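Local coordinates for CBS domain-containing protein (PDB 2YZQ) that binds S-adenosylmethionine through one of its two pairs of CBS domains and probably senses it as a regulatory ligand, its cellular role being unknown, at residues M1-M7 and V73-L79; I112-F117 and L273-L277; Y132-I138 and L264-R269. Residue numbers count along the deposited sequence, not the author numbering.

Contact 1 of 3, residues M1-M7 and V73-L79; sequences MRVKTIM and VKENDTL
The N-terminal residues lie along the turn that leads from strand 72-74 into helix 79-89. Met1 and Arg2 are extended, Arg2 takes the N-cap position, and residues 3-6 form a short helix, with Met7 N bonded to Val3 O at 2.9 Å. On the other side Lys74 to Asp77 make a type I turn, closed by Asp77 N to Lys74 O (3.0 Å) and by Lys74 N to Asp77 OD2 (2.8 Å). A single bridge sets Arg2 against Thr78, CA to CA 4.4 Å. Flanking it, Leu79 N donates to Met1 O (2.7 Å) and Val3 N to Asp77 O (2.9 Å); Lys4 N then reaches Glu75 O at 2.8 Å, so the first turn of the helix is held by carbonyls of the loop. Side chains finish the polar rim. Arg2 (m, t, t) runs out beside the turn, and its NH1 makes a very short 2.5 Å hydrogen bond to Asn76 O. Lys4 (p, t, m, t) stretches out along the turn, and NZ meets Asn76 OD1 at 3.0 Å, Asn76 being in the m rotamer. Beneath, Leu79 (m, t) puts CD1 3.7 Å from Ile6 CG1, and Val3 (t) places CG2 4.0 Å from Val73 CG2. Met7 (p, t, t) extends CE to 3.7 Å from Glu75 OE2. Thr78, in p, caps the next helix through OG1 to Lys81 N. Tyr116, Leu107 and Val96 line the same apolar floor. Joining the start of one CBS repeat to the strand-helix junction of the next is characteristic of the tandem CBS pair, or Bateman module.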
loop_
_atom_site.group_PDB
_atom_site.type_symbol
_atom_site.label_atom_id
_atom_site.label_comp_id
_atom_site.label_asym_id
_atom_site.label_seq_id
_atom_site.Cartn_x
_atom_site.Cartn_y
_atom_site.Cartn_z
ATOM N N MET A 1 -10.903 -12.918 12.044
ATOM C CA MET A 1 -9.479 -12.844 12.349
ATOM C C MET A 1 -9.155 -11.586 13.149
ATOM O O MET A 1 -9.652 -10.445 13.151
ATOM C CB MET A 1 -8.658 -12.863 11.058
ATOM C CG MET A 1 -7.161 -12.717 11.273
ATOM S SD MET A 1 -6.362 -14.281 11.686
ATOM C CE MET A 1 -7.548 -15.451 11.032
ATOM N N ARG A 2 -8.222 -11.898 14.052
ATOM C CA ARG A 2 -7.704 -10.903 15.011
ATOM C C ARG A 2 -6.345 -10.364 14.604
ATOM O O ARG A 2 -5.559 -11.050 13.922
ATOM C CB ARG A 2 -7.667 -11.436 16.448
ATOM C CG ARG A 2 -9.065 -11.645 17.024
ATOM C CD ARG A 2 -9.014 -12.088 18.465
ATOM N NE ARG A 2 -10.260 -12.743 18.856
ATOM C CZ ARG A 2 -11.315 -12.124 19.383
ATOM N NH1 ARG A 2 -11.296 -10.812 19.610
ATOM N NH2 ARG A 2 -12.396 -12.830 19.700
ATOM N N VAL A 3 -6.345 -9.235 15.334
ATOM C CA VAL A 3 -5.082 -8.575 15.032
ATOM C C VAL A 3 -3.856 -9.413 15.397
ATOM O O VAL A 3 -2.890 -9.484 14.631
ATOM C CB VAL A 3 -5.005 -7.217 15.764
ATOM C CG1 VAL A 3 -3.603 -6.649 15.678
ATOM C CG2 VAL A 3 -6.019 -6.241 15.155
ATOM N N LYS A 4 -3.907 -10.053 16.563
ATOM C CA LYS A 4 -2.794 -10.863 17.061
ATOM C C LYS A 4 -2.252 -11.884 16.065
ATOM O O LYS A 4 -1.061 -12.193 16.067
ATOM C CB LYS A 4 -3.220 -11.591 18.340
ATOM C CG LYS A 4 -4.296 -12.642 18.115
ATOM C CD LYS A 4 -5.016 -13.007 19.408
ATOM C CE LYS A 4 -4.085 -13.661 20.413
ATOM N NZ LYS A 4 -4.794 -13.948 21.692
ATOM N N THR A 5 -3.123 -12.395 15.205
ATOM C CA THR A 5 -2.728 -13.405 14.233
ATOM C C THR A 5 -2.000 -12.856 13.013
ATOM O O THR A 5 -1.140 -13.522 12.439
ATOM C CB THR A 5 -3.964 -14.187 13.745
ATOM O OG1 THR A 5 -4.710 -14.652 14.878
ATOM C CG2 THR A 5 -3.547 -15.375 12.889
ATOM N N ILE A 6 -2.329 -11.629 12.635
ATOM C CA ILE A 6 -1.746 -11.026 11.444
ATOM C C ILE A 6 -0.606 -10.040 11.698
ATOM O O ILE A 6 0.222 -9.804 10.818
ATOM C CB ILE A 6 -2.865 -10.331 10.625
ATOM C CG1 ILE A 6 -4.042 -11.298 10.440
ATOM C CG2 ILE A 6 -2.343 -9.877 9.267
ATOM C CD1 ILE A 6 -3.668 -12.631 9.791
ATOM N N MET A 7 -0.542 -9.481 12.903
ATOM C CA MET A 7 0.500 -8.508 13.225
ATOM C C MET A 7 1.889 -9.127 13.317
ATOM O O MET A 7 2.034 -10.343 13.420
ATOM C CB MET A 7 0.195 -7.833 14.563
ATOM C CG MET A 7 0.288 -8.794 15.746
ATOM S SD MET A 7 -0.085 -8.011 17.318
ATOM C CE MET A 7 0.806 -9.088 18.466
ATOM N N VAL A 73 -4.485 -0.240 18.214
ATOM C CA VAL A 73 -5.455 -1.273 18.550
ATOM C C VAL A 73 -4.791 -2.229 19.528
ATOM O O VAL A 73 -3.598 -2.106 19.809
ATOM C CB VAL A 73 -5.884 -2.093 17.310
ATOM C CG1 VAL A 73 -6.554 -1.189 16.288
ATOM C CG2 VAL A 73 -4.668 -2.782 16.695
ATOM N N LYS A 74 -5.575 -3.164 20.051
ATOM C CA LYS A 74 -5.067 -4.181 20.964
ATOM C C LYS A 74 -5.015 -5.476 20.159
ATOM O O LYS A 74 -5.755 -5.628 19.187
ATOM C CB LYS A 74 -5.991 -4.324 22.173
ATOM C CG LYS A 74 -5.956 -3.116 23.100
ATOM C CD LYS A 74 -6.791 -3.337 24.347
ATOM C CE LYS A 74 -6.630 -2.177 25.317
ATOM N NZ LYS A 74 -6.957 -0.872 24.676
ATOM N N GLU A 75 -4.149 -6.409 20.553
ATOM C CA GLU A 75 -4.014 -7.651 19.796
ATOM C C GLU A 75 -5.279 -8.494 19.695
ATOM O O GLU A 75 -5.424 -9.271 18.756
ATOM C CB GLU A 75 -2.868 -8.515 20.350
ATOM C CG GLU A 75 -3.146 -9.198 21.681
ATOM C CD GLU A 75 -2.146 -10.302 21.987
ATOM O OE1 GLU A 75 -2.163 -10.830 23.121
ATOM O OE2 GLU A 75 -1.348 -10.652 21.093
ATOM N N ASN A 76 -6.202 -8.341 20.639
ATOM C CA ASN A 76 -7.422 -9.133 20.588
ATOM C C ASN A 76 -8.562 -8.445 19.848
ATOM O O ASN A 76 -9.690 -8.943 19.820
ATOM C CB ASN A 76 -7.854 -9.543 21.999
ATOM C CG ASN A 76 -6.891 -10.535 22.630
ATOM O OD1 ASN A 76 -6.572 -11.569 22.041
ATOM N ND2 ASN A 76 -6.421 -10.225 23.834
ATOM N N ASP A 77 -8.268 -7.294 19.252
ATOM C CA ASP A 77 -9.276 -6.588 18.474
ATOM C C ASP A 77 -9.426 -7.317 17.142
ATOM O O ASP A 77 -8.548 -8.082 16.732
ATOM C CB ASP A 77 -8.866 -5.132 18.221
ATOM C CG ASP A 77 -9.057 -4.249 19.440
ATOM O OD1 ASP A 77 -9.970 -4.536 20.243
ATOM O OD2 ASP A 77 -8.311 -3.259 19.586
ATOM N N THR A 78 -10.543 -7.088 16.466
ATOM C CA THR A 78 -10.780 -7.733 15.182
ATOM C C THR A 78 -10.000 -7.021 14.087
ATOM O O THR A 78 -9.615 -5.861 14.242
ATOM C CB THR A 78 -12.263 -7.680 14.802
ATOM O OG1 THR A 78 -12.670 -6.310 14.696
ATOM C CG2 THR A 78 -13.111 -8.383 15.855
ATOM N N LEU A 79 -9.758 -7.715 12.979
ATOM C CA LEU A 79 -9.049 -7.099 11.865
ATOM C C LEU A 79 -9.940 -5.999 11.311
ATOM O O LEU A 79 -9.456 -5.012 10.759
ATOM C CB LEU A 79 -8.752 -8.121 10.763
ATOM C CG LEU A 79 -7.616 -9.108 11.019
ATOM C CD1 LEU A 79 -7.476 -10.034 9.822
ATOM C CD2 LEU A 79 -6.318 -8.348 11.259
#

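Contact 2 of 3, residues I112-F117 and L273-L277; sequences IIRRYF and LLKVL
Two helical segments from different CBS pairs meet here through side chains, without a hydrogen bond between them. Residues 112-117 end helix 109-117 in a wider pi-type turn, Phe117 N to Ile112 O 2.9 Å; 274-277 keep helical phi/psi, with Val276 N to Leu273 O at 3.0 Å. The closest CA pairs are Ile113-Leu273 (8.1 Å) and Ile112-Leu274 (8.3 Å). Leu273 (m, t) sets CD1 3.6 Å from CD1 of Ile113 (m, m), while its carbonyl O lies 3.3 Å from Phe117 CZ and its CB 3.8 Å from Phe117 CE2. Leu274 (m, t) points its CB away, yet CD2 reaches CD1 of Ile112 (m, t) at 3.7 Å. Val276 follows with CB 4.4 Å from Phe117 CZ. Leu277 (m, t) touches both rings, CD2 3.6 Å from Tyr116 CE2 and CG 3.8 Å from Phe117 CZ; Phe117 is m and Tyr116 t, its OH bonded to Tyr123 OH. Helix 79-89 adds Met86 and Ala83 to this buried core, helix 240-250 packs Val240, Ala244 and Met247 against it, and strand 103-108 lends Leu107.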
loop_
_atom_site.group_PDB
_atom_site.type_symbol
_atom_site.label_atom_id
_atom_site.label_comp_id
_atom_site.label_asym_id
_atom_site.label_seq_id
_atom_site.Cartn_x
_atom_site.Cartn_y
_atom_site.Cartn_z
ATOM N N ILE A 112 -1.886 -7.581 6.124
ATOM C CA ILE A 112 -3.247 -8.043 5.908
ATOM C C ILE A 112 -3.368 -8.729 4.550
ATOM O O ILE A 112 -4.001 -9.768 4.432
ATOM C CB ILE A 112 -4.248 -6.875 6.024
ATOM C CG1 ILE A 112 -4.232 -6.343 7.463
ATOM C CG2 ILE A 112 -5.647 -7.339 5.633
ATOM C CD1 ILE A 112 -5.173 -5.192 7.722
ATOM N N ILE A 113 -2.738 -8.157 3.532
ATOM C CA ILE A 113 -2.788 -8.743 2.195
ATOM C C ILE A 113 -2.081 -10.099 2.129
ATOM O O ILE A 113 -2.668 -11.099 1.708
ATOM C CB ILE A 113 -2.122 -7.813 1.152
ATOM C CG1 ILE A 113 -2.872 -6.481 1.082
ATOM C CG2 ILE A 113 -2.075 -8.502 -0.212
ATOM C CD1 ILE A 113 -4.344 -6.611 0.807
ATOM N N ARG A 114 -0.826 -10.122 2.557
ATOM C CA ARG A 114 -0.004 -11.328 2.506
ATOM C C ARG A 114 -0.339 -12.450 3.485
ATOM O O ARG A 114 -0.313 -13.627 3.115
ATOM C CB ARG A 114 1.468 -10.941 2.685
ATOM C CG ARG A 114 2.012 -10.038 1.587
ATOM C CD ARG A 114 3.358 -9.443 1.971
ATOM N NE ARG A 114 3.232 -8.508 3.088
ATOM C CZ ARG A 114 4.226 -7.761 3.557
ATOM N NH1 ARG A 114 5.432 -7.834 3.007
ATOM N NH2 ARG A 114 4.013 -6.931 4.569
ATOM N N ARG A 115 -0.650 -12.093 4.726
ATOM C CA ARG A 115 -0.937 -13.094 5.750
ATOM C C ARG A 115 -2.401 -13.454 5.923
ATOM O O ARG A 115 -2.724 -14.504 6.479
ATOM C CB ARG A 115 -0.385 -12.620 7.095
ATOM C CG ARG A 115 1.106 -12.348 7.094
ATOM C CD ARG A 115 1.544 -11.637 8.371
ATOM N NE ARG A 115 2.983 -11.379 8.369
ATOM C CZ ARG A 115 3.615 -10.622 9.261
ATOM N NH1 ARG A 115 2.940 -10.033 10.239
ATOM N NH2 ARG A 115 4.929 -10.450 9.172
ATOM N N TYR A 116 -3.291 -12.595 5.441
ATOM C CA TYR A 116 -4.714 -12.842 5.600
ATOM C C TYR A 116 -5.479 -13.064 4.298
ATOM O O TYR A 116 -5.883 -14.187 3.995
ATOM C CB TYR A 116 -5.330 -11.686 6.393
ATOM C CG TYR A 116 -6.790 -11.861 6.725
ATOM C CD1 TYR A 116 -7.233 -12.963 7.454
ATOM C CD2 TYR A 116 -7.728 -10.908 6.333
ATOM C CE1 TYR A 116 -8.574 -13.112 7.788
ATOM C CE2 TYR A 116 -9.069 -11.046 6.664
ATOM C CZ TYR A 116 -9.486 -12.149 7.391
ATOM O OH TYR A 116 -10.814 -12.287 7.725
ATOM N N PHE A 117 -5.679 -12.009 3.513
ATOM C CA PHE A 117 -6.428 -12.167 2.271
ATOM C C PHE A 117 -5.863 -13.233 1.335
ATOM O O PHE A 117 -6.615 -13.982 0.718
ATOM C CB PHE A 117 -6.526 -10.833 1.514
ATOM C CG PHE A 117 -7.434 -9.821 2.169
ATOM C CD1 PHE A 117 -8.701 -10.186 2.617
ATOM C CD2 PHE A 117 -7.030 -8.499 2.311
ATOM C CE1 PHE A 117 -9.553 -9.243 3.196
ATOM C CE2 PHE A 117 -7.874 -7.550 2.887
ATOM C CZ PHE A 117 -9.135 -7.923 3.330
ATOM N N LEU A 273 -8.802 -3.175 -0.573
ATOM C CA LEU A 273 -9.227 -4.473 -0.074
ATOM C C LEU A 273 -9.635 -4.400 1.397
ATOM O O LEU A 273 -10.394 -5.241 1.875
ATOM C CB LEU A 273 -8.109 -5.499 -0.285
ATOM C CG LEU A 273 -7.827 -5.792 -1.764
ATOM C CD1 LEU A 273 -6.690 -6.797 -1.888
ATOM C CD2 LEU A 273 -9.085 -6.332 -2.430
ATOM N N LEU A 274 -9.153 -3.383 2.107
ATOM C CA LEU A 274 -9.497 -3.216 3.518
ATOM C C LEU A 274 -11.003 -3.017 3.676
ATOM O O LEU A 274 -11.587 -3.379 4.694
ATOM C CB LEU A 274 -8.766 -2.010 4.110
ATOM C CG LEU A 274 -7.237 -2.057 4.134
ATOM C CD1 LEU A 274 -6.704 -0.745 4.672
ATOM C CD2 LEU A 274 -6.761 -3.221 4.997
ATOM N N LYS A 275 -11.631 -2.447 2.654
ATOM C CA LYS A 275 -13.064 -2.195 2.700
ATOM C C LYS A 275 -13.874 -3.485 2.795
ATOM O O LYS A 275 -15.026 -3.479 3.237
ATOM C CB LYS A 275 -13.482 -1.392 1.468
ATOM C CG LYS A 275 -12.717 -0.081 1.328
ATOM C CD LYS A 275 -13.209 0.730 0.146
ATOM C CE LYS A 275 -12.983 0.000 -1.169
ATOM N NZ LYS A 275 -13.593 0.765 -2.295
ATOM N N VAL A 276 -13.272 -4.591 2.371
ATOM C CA VAL A 276 -13.939 -5.882 2.427
ATOM C C VAL A 276 -14.183 -6.281 3.884
ATOM O O VAL A 276 -15.191 -6.913 4.205
ATOM C CB VAL A 276 -13.086 -6.971 1.749
ATOM C CG1 VAL A 276 -13.756 -8.330 1.892
ATOM C CG2 VAL A 276 -12.880 -6.620 0.283
ATOM N N LEU A 277 -13.257 -5.905 4.759
ATOM C CA LEU A 277 -13.360 -6.226 6.180
ATOM C C LEU A 277 -14.445 -5.438 6.909
ATOM O O LEU A 277 -14.850 -5.807 8.008
ATOM C CB LEU A 277 -12.013 -5.996 6.869
ATOM C CG LEU A 277 -10.936 -7.043 6.585
ATOM C CD1 LEU A 277 -9.580 -6.545 7.060
ATOM C CD2 LEU A 277 -11.307 -8.344 7.281
#

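Contact 3 of 3, residues Y132-I138 and L264-R269; sequences YQRYVSI and LIGLIR
Loop 132-138, which precedes strand 139-140, pairs here with the edge of a beta hairpin, strands 254-259 and 263-269, near the S-adenosylmethionine pocket of the second CBS pair. Gln133 and Leu267 form an antiparallel hydrogen-bonded pair, CA to CA 5.2 Å: Gln133 N donates to Leu267 O (2.9 Å) and Leu267 N to Gln133 O (3.0 Å). Ile265 and Gly266 together face Val257 as a classic beta bulge. Glycine suits this place, since a CB would clash with Tyr132 CD1 and Gln133 O. Tyr132 (p) leans over the strand, its CB 3.9 Å from CD1 of Ile268 (t, p). Farther along, Val136 (p) brings CG2 to 4.0 Å from Leu267 CB, and Ile138 (p, t) rests CG2 3.6 Å from CD2 of Leu264 (t, p). Gln133 and Arg269 converge on Asp272, the arginine through a salt bridge. The side chain of Leu267 lies about 6 Å from the bound S-adenosylmethionine. One water links Tyr132 OH (2.7 Å) to Ile265 O (3.1 Å), to which it donates.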
loop_
_atom_site.group_PDB
_atom_site.type_symbol
_atom_site.label_atom_id
_atom_site.label_comp_id
_atom_site.label_asym_id
_atom_site.label_seq_id
_atom_site.Cartn_x
_atom_site.Cartn_y
_atom_site.Cartn_z
ATOM N N TYR A 132 -13.129 -1.848 -5.981
ATOM C CA TYR A 132 -12.070 -1.185 -6.723
ATOM C C TYR A 132 -12.376 0.274 -7.034
ATOM O O TYR A 132 -13.536 0.673 -7.161
ATOM C CB TYR A 132 -11.741 -1.976 -8.004
ATOM C CG TYR A 132 -12.732 -1.854 -9.139
ATOM C CD1 TYR A 132 -12.689 -0.769 -10.014
ATOM C CD2 TYR A 132 -13.693 -2.840 -9.357
ATOM C CE1 TYR A 132 -13.579 -0.669 -11.086
ATOM C CE2 TYR A 132 -14.589 -2.751 -10.423
ATOM C CZ TYR A 132 -14.525 -1.664 -11.282
ATOM O OH TYR A 132 -15.409 -1.568 -12.334
ATOM N N GLN A 133 -11.319 1.074 -7.115
ATOM C CA GLN A 133 -11.448 2.495 -7.414
ATOM C C GLN A 133 -11.803 2.716 -8.875
ATOM O O GLN A 133 -11.173 2.156 -9.772
ATOM C CB GLN A 133 -10.142 3.235 -7.123
ATOM C CG GLN A 133 -9.769 3.330 -5.659
ATOM C CD GLN A 133 -10.797 4.089 -4.851
ATOM O OE1 GLN A 133 -11.251 5.160 -5.253
ATOM N NE2 GLN A 133 -11.164 3.542 -3.699
ATOM N N ARG A 134 -12.822 3.534 -9.105
ATOM C CA ARG A 134 -13.246 3.860 -10.458
ATOM C C ARG A 134 -12.453 5.066 -10.947
ATOM O O ARG A 134 -12.445 5.381 -12.138
ATOM C CB ARG A 134 -14.737 4.196 -10.486
ATOM C CG ARG A 134 -15.649 3.014 -10.744
ATOM C CD ARG A 134 -15.623 1.984 -9.624
ATOM N NE ARG A 134 -16.619 0.948 -9.887
ATOM C CZ ARG A 134 -16.770 -0.161 -9.172
ATOM N NH1 ARG A 134 -15.984 -0.400 -8.130
ATOM N NH2 ARG A 134 -17.713 -1.033 -9.508
ATOM N N TYR A 135 -11.794 5.739 -10.015
ATOM C CA TYR A 135 -11.002 6.916 -10.336
ATOM C C TYR A 135 -9.538 6.548 -10.202
ATOM O O TYR A 135 -9.095 6.103 -9.139
ATOM C CB TYR A 135 -11.368 8.052 -9.383
ATOM C CG TYR A 135 -12.856 8.338 -9.361
ATOM C CD1 TYR A 135 -13.526 8.715 -10.525
ATOM C CD2 TYR A 135 -13.591 8.226 -8.182
ATOM C CE1 TYR A 135 -14.895 8.974 -10.517
ATOM C CE2 TYR A 135 -14.964 8.485 -8.163
ATOM C CZ TYR A 135 -15.606 8.859 -9.335
ATOM O OH TYR A 135 -16.957 9.137 -9.325
ATOM N N VAL A 136 -8.789 6.739 -11.281
ATOM C CA VAL A 136 -7.379 6.381 -11.283
ATOM C C VAL A 136 -6.495 7.381 -12.020
ATOM O O VAL A 136 -6.833 7.829 -13.117
ATOM C CB VAL A 136 -7.192 4.995 -11.927
ATOM C CG1 VAL A 136 -7.783 4.993 -13.321
ATOM C CG2 VAL A 136 -5.721 4.622 -11.966
ATOM N N SER A 137 -5.367 7.725 -11.404
ATOM C CA SER A 137 -4.405 8.639 -12.012
ATOM C C SER A 137 -3.558 7.812 -12.973
ATOM O O SER A 137 -3.030 6.769 -12.593
ATOM C CB SER A 137 -3.501 9.255 -10.945
ATOM O OG SER A 137 -4.251 10.100 -10.089
ATOM N N ILE A 138 -3.429 8.278 -14.212
ATOM C CA ILE A 138 -2.649 7.550 -15.209
ATOM C C ILE A 138 -1.692 8.499 -15.905
ATOM O O ILE A 138 -1.715 9.695 -15.666
ATOM C CB ILE A 138 -3.570 6.902 -16.270
ATOM C CG1 ILE A 138 -4.272 7.984 -17.102
ATOM C CG2 ILE A 138 -4.605 6.026 -15.584
ATOM C CD1 ILE A 138 -5.159 7.428 -18.222
ATOM N N LEU A 264 -8.607 0.000 -19.578
ATOM C CA LEU A 264 -8.557 0.407 -18.178
ATOM C C LEU A 264 -9.866 1.012 -17.680
ATOM O O LEU A 264 -10.357 1.996 -18.234
ATOM C CB LEU A 264 -7.420 1.412 -17.989
ATOM C CG LEU A 264 -7.051 1.830 -16.568
ATOM C CD1 LEU A 264 -6.587 0.604 -15.788
ATOM C CD2 LEU A 264 -5.947 2.883 -16.617
ATOM N N ILE A 265 -10.409 0.435 -16.611
ATOM C CA ILE A 265 -11.662 0.920 -16.040
ATOM C C ILE A 265 -11.569 1.178 -14.541
ATOM O O ILE A 265 -12.539 1.608 -13.917
ATOM C CB ILE A 265 -12.819 -0.072 -16.305
ATOM C CG1 ILE A 265 -12.539 -1.420 -15.628
ATOM C CG2 ILE A 265 -13.003 -0.251 -17.807
ATOM C CD1 ILE A 265 -13.658 -2.444 -15.799
ATOM N N GLY A 266 -10.401 0.928 -13.963
ATOM C CA GLY A 266 -10.241 1.150 -12.537
ATOM C C GLY A 266 -8.912 0.664 -12.000
ATOM O O GLY A 266 -8.010 0.315 -12.759
ATOM N N LEU A 267 -8.800 0.627 -10.677
ATOM C CA LEU A 267 -7.573 0.189 -10.033
ATOM C C LEU A 267 -7.924 -0.433 -8.692
ATOM O O LEU A 267 -8.725 0.124 -7.945
ATOM C CB LEU A 267 -6.652 1.395 -9.803
ATOM C CG LEU A 267 -5.280 1.134 -9.169
ATOM C CD1 LEU A 267 -4.391 0.420 -10.181
ATOM C CD2 LEU A 267 -4.644 2.448 -8.737
ATOM N N ILE A 268 -7.368 -1.604 -8.400
ATOM C CA ILE A 268 -7.622 -2.210 -7.101
ATOM C C ILE A 268 -6.309 -2.141 -6.317
ATOM O O ILE A 268 -5.324 -2.785 -6.674
ATOM C CB ILE A 268 -8.147 -3.680 -7.212
ATOM C CG1 ILE A 268 -8.448 -4.225 -5.811
ATOM C CG2 ILE A 268 -7.149 -4.576 -7.952
ATOM C CD1 ILE A 268 -9.608 -3.524 -5.121
ATOM N N ARG A 269 -6.301 -1.311 -5.276
ATOM C CA ARG A 269 -5.129 -1.114 -4.426
ATOM C C ARG A 269 -5.279 -2.012 -3.212
ATOM O O ARG A 269 -6.389 -2.441 -2.885
ATOM C CB ARG A 269 -5.053 0.338 -3.932
ATOM C CG ARG A 269 -5.047 1.411 -5.031
ATOM C CD ARG A 269 -5.157 2.789 -4.384
ATOM N NE ARG A 269 -6.432 2.918 -3.687
ATOM C CZ ARG A 269 -6.669 3.774 -2.698
ATOM N NH1 ARG A 269 -5.716 4.593 -2.275
ATOM N NH2 ARG A 269 -7.867 3.806 -2.127
HETATM O O HOH W 1 -15.545 0.681 -13.840
HETATM O O HOH W 2 -14.214 3.473 -14.325
#

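From the N terminus, contact 1 closes first: residues 1-7 and 73-79 enclose a loop of 65 residues within the first CBS pair, and it ends before either other contact opens. The chain then runs through helix 79-89 and strands 93-97 and 103-108 to residues 112-117, where contact 2 opens; it closes near the C terminus and joins the two pairs. Contact 3 is nested inside that long loop, tying loop 132-138 to strand 263-269. Contacts 1 and 2 touch, with Ile6 O 2.8 Å from Arg115 NH1, and contacts 2 and 3 meet where Leu273 CD2 is 3.9 Å from Ile268 CD1. Contacts 1 and 3 stay apart, nearest atoms about 14 Å.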